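Local coordinates for putative metal binding protein (Coccidioides immitis, PDB 3CVG) that probably binds a metal ion or metal-containing solute in the manner of periplasmic binding proteins, though its actual ligand is not established, at residues S61-T66 against I79-V84; S99-R104 against P236-V241; N115-S120 against P143-L148. One frame throughout, in Å; residues are numbered along the deposited sequence.

Contact 1: S61-T66 against I79-V84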
# COMPACT_ATOMS: atom_id res chain seq x y z
N SER A 61 -0.85 2.86 -11.60
CA SER A 61 -2.20 2.33 -11.55
C SER A 61 -2.50 1.59 -10.25
O SER A 61 -1.63 0.92 -9.69
CB SER A 61 -2.43 1.39 -12.74
OG SER A 61 -1.42 0.39 -12.79
N ASP A 62 -3.73 1.71 -9.77
CA ASP A 62 -4.12 1.02 -8.55
C ASP A 62 -4.27 -0.45 -8.93
O ASP A 62 -4.14 -0.80 -10.10
CB ASP A 62 -5.42 1.60 -7.97
CG ASP A 62 -6.65 1.29 -8.82
OD1 ASP A 62 -6.52 0.65 -9.89
OD2 ASP A 62 -7.75 1.70 -8.42
N THR A 63 -4.52 -1.31 -7.95
CA THR A 63 -4.66 -2.74 -8.24
C THR A 63 -5.66 -3.09 -9.34
O THR A 63 -5.36 -3.89 -10.22
CB THR A 63 -5.04 -3.53 -6.97
OG1 THR A 63 -3.95 -3.47 -6.03
CG2 THR A 63 -5.32 -4.99 -7.31
N THR A 64 -6.85 -2.49 -9.31
CA THR A 64 -7.86 -2.81 -10.32
C THR A 64 -7.40 -2.50 -11.75
O THR A 64 -7.62 -3.30 -12.68
CB THR A 64 -9.18 -2.06 -10.06
OG1 THR A 64 -9.69 -2.42 -8.77
CG2 THR A 64 -10.22 -2.41 -11.12
N VAL A 65 -6.77 -1.35 -11.92
CA VAL A 65 -6.30 -0.93 -13.24
C VAL A 65 -5.11 -1.75 -13.70
O VAL A 65 -5.03 -2.14 -14.87
CB VAL A 65 -5.91 0.56 -13.24
CG1 VAL A 65 -5.62 1.02 -14.66
CG2 VAL A 65 -7.02 1.38 -12.63
N THR A 66 -4.19 -2.02 -12.78
CA THR A 66 -3.02 -2.82 -13.10
C THR A 66 -3.48 -4.13 -13.73
O THR A 66 -2.98 -4.56 -14.77
CB THR A 66 -2.19 -3.13 -11.82
OG1 THR A 66 -1.60 -1.91 -11.33
CG2 THR A 66 -1.09 -4.14 -12.11
N ILE A 79 2.52 -5.08 -9.75
CA ILE A 79 2.71 -5.32 -8.34
C ILE A 79 1.37 -4.87 -7.75
O ILE A 79 0.99 -3.70 -7.84
CB ILE A 79 3.86 -4.49 -7.75
CG1 ILE A 79 5.17 -4.88 -8.44
CG2 ILE A 79 3.97 -4.73 -6.25
CD1 ILE A 79 6.39 -4.17 -7.91
N THR A 80 0.66 -5.83 -7.17
CA THR A 80 -0.65 -5.56 -6.62
C THR A 80 -0.72 -5.73 -5.10
O THR A 80 0.18 -6.29 -4.48
CB THR A 80 -1.68 -6.46 -7.31
OG1 THR A 80 -1.26 -7.83 -7.22
CG2 THR A 80 -1.79 -6.09 -8.78
N TYR A 81 -1.82 -5.24 -4.52
CA TYR A 81 -2.02 -5.29 -3.09
C TYR A 81 -3.35 -5.93 -2.69
O TYR A 81 -4.00 -5.48 -1.74
CB TYR A 81 -1.96 -3.88 -2.52
CG TYR A 81 -0.72 -3.11 -2.93
CD1 TYR A 81 0.42 -3.11 -2.14
CD2 TYR A 81 -0.70 -2.37 -4.12
CE1 TYR A 81 1.55 -2.38 -2.50
CE2 TYR A 81 0.42 -1.64 -4.49
CZ TYR A 81 1.54 -1.65 -3.68
OH TYR A 81 2.64 -0.91 -4.03
N SER A 82 -3.77 -6.97 -3.41
CA SER A 82 -5.03 -7.64 -3.09
C SER A 82 -4.99 -9.12 -3.44
O SER A 82 -5.25 -9.51 -4.58
CB SER A 82 -6.19 -6.96 -3.82
OG SER A 82 -7.42 -7.64 -3.55
N PRO A 83 -4.65 -9.98 -2.46
CA PRO A 83 -4.59 -11.43 -2.70
C PRO A 83 -5.84 -12.00 -3.40
O PRO A 83 -5.73 -12.87 -4.27
CB PRO A 83 -4.39 -12.00 -1.30
CG PRO A 83 -3.51 -10.97 -0.67
CD PRO A 83 -4.16 -9.66 -1.11
N VAL A 84 -7.02 -11.53 -3.02
CA VAL A 84 -8.24 -12.05 -3.64
C VAL A 84 -8.35 -11.65 -5.10
O VAL A 84 -8.70 -12.48 -5.96
CB VAL A 84 -9.52 -11.58 -2.91
CG1 VAL A 84 -10.76 -12.07 -3.66
CG2 VAL A 84 -9.54 -12.12 -1.49
O HOH W 1 -1.00 -1.78 -8.40
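T63, in the first turn of helix 63-71, carries most of this contact. Its chi1 of -66° sets OG1 beside its own backbone N and CG2 anti to that N. The two branches then do different work. OG1 accepts a hydrogen bond from Y81 N at 3.2 Å, nearly straight at 166°. The same oxygen lies at the edge of the Y81 ring, near its plane. CG2 turns to the other side and packs on T80 CB at 3.9 Å, with S82 CB just beyond.

T66, one turn on, repeats the T63 rotamer. Its CG2 meets T80 CG2 at 3.9 Å. T80 holds OG1 in the crowded position between N and the carbonyl carbon (chi1 54°). This puts its methyl toward the two helix threonines, while OG1 is bonded to E86. Y81 has CG beside its backbone N, and its OH bonds to A29 N.

T66 OG1 is paired with S61 OG at 2.7 Å, and either hydroxyl could be the donor. A water donates to I79 O at 2.8 Å and also to S61 O, and meets T66 OG1. D62 is the N-cap of the helix. Its side chain accepts from V65 N, though the position of OD1 is less certain.

The Y81 side chain comes within about 7 Å of the bound calcium. In chemical terms, one threonine side chain splits into a polar half that bonds and an apolar half that packs. One water bridges the two segments through the carbonyls of S61 and I79.

Contact 2: S99-R104 against P236-V241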
# COMPACT_ATOMS: atom_id res chain seq x y z
N SER A 99 1.20 -16.30 -8.37
CA SER A 99 1.57 -14.92 -8.14
C SER A 99 2.90 -15.01 -7.40
O SER A 99 3.26 -16.10 -6.93
CB SER A 99 0.55 -14.21 -7.26
OG SER A 99 0.56 -14.72 -5.94
N TYR A 100 3.61 -13.90 -7.29
CA TYR A 100 4.91 -13.88 -6.60
C TYR A 100 4.90 -12.89 -5.44
O TYR A 100 4.66 -11.69 -5.65
CB TYR A 100 6.01 -13.50 -7.59
CG TYR A 100 6.11 -14.42 -8.79
CD1 TYR A 100 6.81 -15.63 -8.71
CD2 TYR A 100 5.49 -14.10 -9.99
CE1 TYR A 100 6.88 -16.49 -9.80
CE2 TYR A 100 5.55 -14.95 -11.09
CZ TYR A 100 6.25 -16.15 -10.98
OH TYR A 100 6.31 -17.00 -12.06
N TYR A 101 5.14 -13.37 -4.23
CA TYR A 101 5.17 -12.50 -3.05
C TYR A 101 6.42 -11.64 -3.21
O TYR A 101 7.53 -12.15 -3.19
CB TYR A 101 5.27 -13.34 -1.77
CG TYR A 101 4.62 -12.71 -0.55
CD1 TYR A 101 4.69 -11.33 -0.31
CD2 TYR A 101 3.96 -13.50 0.39
CE1 TYR A 101 4.10 -10.76 0.83
CE2 TYR A 101 3.38 -12.95 1.53
CZ TYR A 101 3.45 -11.57 1.75
OH TYR A 101 2.86 -11.02 2.87
N ALA A 102 6.23 -10.33 -3.35
CA ALA A 102 7.34 -9.40 -3.55
C ALA A 102 7.90 -8.74 -2.29
O ALA A 102 9.11 -8.77 -2.04
CB ALA A 102 6.93 -8.32 -4.55
N PHE A 103 7.03 -8.11 -1.51
CA PHE A 103 7.45 -7.46 -0.29
C PHE A 103 6.27 -7.19 0.63
O PHE A 103 5.12 -7.42 0.25
CB PHE A 103 8.22 -6.16 -0.60
CG PHE A 103 7.42 -5.12 -1.33
CD1 PHE A 103 6.61 -4.23 -0.63
CD2 PHE A 103 7.48 -5.03 -2.72
CE1 PHE A 103 5.88 -3.25 -1.30
CE2 PHE A 103 6.74 -4.05 -3.40
CZ PHE A 103 5.95 -3.17 -2.69
N ARG A 104 6.56 -6.72 1.84
CA ARG A 104 5.51 -6.43 2.81
C ARG A 104 5.53 -4.97 3.26
O ARG A 104 6.52 -4.47 3.80
CB ARG A 104 5.67 -7.37 4.03
CG ARG A 104 5.27 -8.83 3.74
CD ARG A 104 5.61 -9.80 4.90
NE ARG A 104 7.05 -10.03 5.03
CZ ARG A 104 7.61 -10.88 5.89
NH1 ARG A 104 6.86 -11.61 6.71
NH2 ARG A 104 8.93 -11.00 5.93
N PRO A 236 0.54 -6.75 2.09
CA PRO A 236 1.36 -7.56 1.19
C PRO A 236 1.29 -7.13 -0.27
O PRO A 236 0.24 -6.75 -0.78
CB PRO A 236 0.82 -8.97 1.41
CG PRO A 236 -0.64 -8.72 1.69
CD PRO A 236 -0.58 -7.53 2.63
N ALA A 237 2.44 -7.20 -0.94
CA ALA A 237 2.55 -6.84 -2.34
C ALA A 237 2.98 -8.07 -3.12
O ALA A 237 3.93 -8.76 -2.73
CB ALA A 237 3.58 -5.72 -2.52
N HIS A 238 2.26 -8.37 -4.20
CA HIS A 238 2.56 -9.51 -5.05
C HIS A 238 2.76 -9.05 -6.49
O HIS A 238 2.22 -8.02 -6.91
CB HIS A 238 1.41 -10.53 -5.04
CG HIS A 238 1.36 -11.39 -3.82
ND1 HIS A 238 0.87 -10.94 -2.61
CD2 HIS A 238 1.72 -12.68 -3.62
CE1 HIS A 238 0.94 -11.92 -1.72
NE2 HIS A 238 1.45 -12.98 -2.31
N LEU A 239 3.55 -9.81 -7.25
CA LEU A 239 3.79 -9.49 -8.65
C LEU A 239 2.94 -10.43 -9.49
O LEU A 239 2.82 -11.62 -9.18
CB LEU A 239 5.26 -9.70 -9.03
CG LEU A 239 5.56 -9.40 -10.50
CD1 LEU A 239 5.56 -7.90 -10.72
CD2 LEU A 239 6.90 -9.98 -10.90
N LEU A 240 2.34 -9.90 -10.55
CA LEU A 240 1.52 -10.70 -11.44
C LEU A 240 2.15 -10.70 -12.83
O LEU A 240 2.51 -9.65 -13.35
CB LEU A 240 0.10 -10.13 -11.53
CG LEU A 240 -0.79 -10.20 -10.29
CD1 LEU A 240 -2.12 -9.51 -10.56
CD2 LEU A 240 -1.02 -11.66 -9.90
N VAL A 241 2.30 -11.89 -13.40
CA VAL A 241 2.86 -12.02 -14.74
C VAL A 241 1.69 -12.18 -15.69
O VAL A 241 0.90 -13.12 -15.59
CB VAL A 241 3.78 -13.26 -14.84
CG1 VAL A 241 4.17 -13.51 -16.29
CG2 VAL A 241 5.03 -13.03 -14.00
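Y101 and H238 face each other as an offset stack. Their centroids are 4.4 Å apart and their planes lie at 28°. H238 CE1 sits over the centre of the Y101 ring, whereas Y101 CD1 lies toward the rim of the imidazole. Y101 CG is anti to its backbone N (chi1 -150°), and its OH end reaches P236 CB at 3.2 Å. S99 OG approaches H238 CD2.

On the other face of the sheet, F103 takes the crowded rotamer (chi1 62°). This lays its ring over A237, whose CB points at the ring centre in a CH-pi contact of 3.5 Å. Y100 turns a ring edge to V241, with CE2 3.5 Å from CG2.

The strands run antiparallel. Y100 and L239 form a hydrogen-bonded pair, with L239 N to Y100 O at 2.7 Å. A classic bulge follows: A102 and F103 both face A237. A237 O accepts from A102 N at 2.9 Å and only weakly from F103 N.

Strand 77-80 lies along the far edge of 234-241, where A237 and L239 touch I79. Helix 248-259 covers Y100, L239 and V241 through A255. Helix 83-91 packs on H238 and L240 through E86.

Contact 3: N115-S120 against P143-L148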
# COMPACT_ATOMS: atom_id res chain seq x y z
N ASN A 115 -5.94 12.44 21.86
CA ASN A 115 -6.59 11.14 21.92
C ASN A 115 -8.01 11.20 22.49
O ASN A 115 -8.31 10.57 23.51
CB ASN A 115 -5.71 10.18 22.74
CG ASN A 115 -6.14 8.73 22.63
OD1 ASN A 115 -6.84 8.34 21.70
ND2 ASN A 115 -5.68 7.91 23.58
N PRO A 116 -8.92 11.95 21.84
CA PRO A 116 -10.29 12.04 22.33
C PRO A 116 -11.03 10.71 22.39
O PRO A 116 -11.94 10.53 23.22
CB PRO A 116 -10.94 13.05 21.38
CG PRO A 116 -10.12 12.92 20.12
CD PRO A 116 -8.72 12.83 20.67
N ALA A 117 -10.65 9.76 21.54
CA ALA A 117 -11.28 8.45 21.52
C ALA A 117 -10.73 7.58 22.66
O ALA A 117 -11.21 6.48 22.91
CB ALA A 117 -11.04 7.76 20.19
N LYS A 118 -9.71 8.10 23.33
CA LYS A 118 -9.08 7.40 24.45
C LYS A 118 -8.62 5.99 24.09
O LYS A 118 -8.84 5.03 24.84
CB LYS A 118 -10.05 7.38 25.64
CG LYS A 118 -10.42 8.79 26.07
CD LYS A 118 -11.53 8.84 27.11
CE LYS A 118 -11.86 10.30 27.45
NZ LYS A 118 -12.10 11.14 26.22
N LEU A 119 -7.95 5.87 22.95
CA LEU A 119 -7.44 4.61 22.46
C LEU A 119 -6.24 4.13 23.28
O LEU A 119 -5.36 4.93 23.62
CB LEU A 119 -7.01 4.74 20.99
CG LEU A 119 -8.08 5.14 19.98
CD1 LEU A 119 -7.53 4.98 18.57
CD2 LEU A 119 -9.32 4.27 20.17
N SER A 120 -6.21 2.84 23.58
CA SER A 120 -5.12 2.24 24.35
C SER A 120 -4.24 1.40 23.43
O SER A 120 -4.71 0.46 22.79
CB SER A 120 -5.69 1.36 25.47
OG SER A 120 -4.66 0.78 26.24
N PRO A 143 -10.70 17.32 21.09
CA PRO A 143 -11.62 17.73 20.03
C PRO A 143 -12.60 16.60 19.70
O PRO A 143 -12.53 15.52 20.28
CB PRO A 143 -10.68 18.03 18.87
CG PRO A 143 -9.61 16.97 19.06
CD PRO A 143 -9.36 17.02 20.55
N PRO A 144 -13.56 16.84 18.79
CA PRO A 144 -14.48 15.75 18.49
C PRO A 144 -13.72 14.64 17.76
O PRO A 144 -12.72 14.90 17.08
CB PRO A 144 -15.53 16.42 17.61
CG PRO A 144 -14.74 17.46 16.88
CD PRO A 144 -13.86 18.04 17.98
N VAL A 145 -14.18 13.40 17.91
CA VAL A 145 -13.53 12.27 17.25
C VAL A 145 -13.98 12.23 15.79
O VAL A 145 -15.17 12.07 15.50
CB VAL A 145 -13.91 10.95 17.93
CG1 VAL A 145 -13.33 9.77 17.16
CG2 VAL A 145 -13.39 10.95 19.36
N ARG A 146 -13.03 12.40 14.87
CA ARG A 146 -13.31 12.35 13.44
C ARG A 146 -12.29 11.41 12.77
O ARG A 146 -11.17 11.26 13.25
CB ARG A 146 -13.25 13.75 12.82
CG ARG A 146 -14.39 14.68 13.30
CD ARG A 146 -14.19 16.11 12.84
NE ARG A 146 -14.12 16.22 11.38
CZ ARG A 146 -15.17 16.12 10.57
NH1 ARG A 146 -16.39 15.90 11.07
NH2 ARG A 146 -15.01 16.25 9.26
N PHE A 147 -12.70 10.76 11.68
CA PHE A 147 -11.84 9.83 10.96
C PHE A 147 -11.72 10.26 9.50
O PHE A 147 -12.74 10.41 8.82
CB PHE A 147 -12.42 8.41 11.01
CG PHE A 147 -11.58 7.39 10.31
CD1 PHE A 147 -10.55 6.75 10.98
CD2 PHE A 147 -11.78 7.12 8.96
CE1 PHE A 147 -9.74 5.83 10.32
CE2 PHE A 147 -10.96 6.21 8.30
CZ PHE A 147 -9.94 5.57 8.99
N LEU A 148 -10.49 10.43 9.02
CA LEU A 148 -10.26 10.86 7.64
C LEU A 148 -10.10 9.71 6.65
O LEU A 148 -9.21 8.85 6.79
CB LEU A 148 -9.02 11.78 7.54
CG LEU A 148 -8.80 12.57 6.24
CD1 LEU A 148 -8.00 13.82 6.54
CD2 LEU A 148 -8.08 11.73 5.17
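The flat group here is the N115 amide, which works within its own segment through its edges. Its OD1 accepts from L119 N at 3.0 Å, in the carbonyl plane but strongly bent at the acceptor (99° at C=O). Its ND2 gives a bond to L119 O, in the carbonyl plane and on a lone pair. That partner also lies near the amide plane, and the two bonds fix the rotation of the amide. Y200 OH is a further partner of OD1.

P116 is a puckered ring that presents its CB and CG to segment 143-148. CB lies 3.1 Å from P143 O, and CG faces P143 CD at 4.2 Å. V145 supplies the main apolar partner. Its CG1 is anti to the backbone N (chi1 175°), which leaves CG2 beside that N and directed at the turn. CG2 meets P116 CB at 3.8 Å and A117 CB at 4.0 Å. The P116 and V145 side chains cross obliquely.

K118 folds its chain back, and NZ donates to P116 O from above the carbonyl plane. Helix 125-138 packs on V145 and A117.

N115 to K118 is a type I beta turn, closed by K118 N to O of N115 at 2.8 Å. The contact joins the loop after strand 100-111, in which the turn lies, to the lead-in of strand 147-149. It is plain packing at the remote end of one lobe in a fold of the periplasmic binding protein type.

Contacts 1 and 2 are neighbours, with centres about 10 Å apart. Strand 77-80 lies beside 234-241, and T80 N probably bonds to H238 O, so the two contacts join directly. Helix 83-91 leads from contact 1 toward strand 100-111. Contact 3 is remote: its centre lies about 31 Å from that of contact 1 and 34 Å from that of contact 2. Along the chain, contact 1 closes first. Contact 3 then falls between the two segments of contact 2, whose strands are over 130 residues apart. Strand 100-111 runs from contact 2 toward contact 3. This agrees with a two-lobed binding protein whose lobes are linked by long strands, with calcium between them.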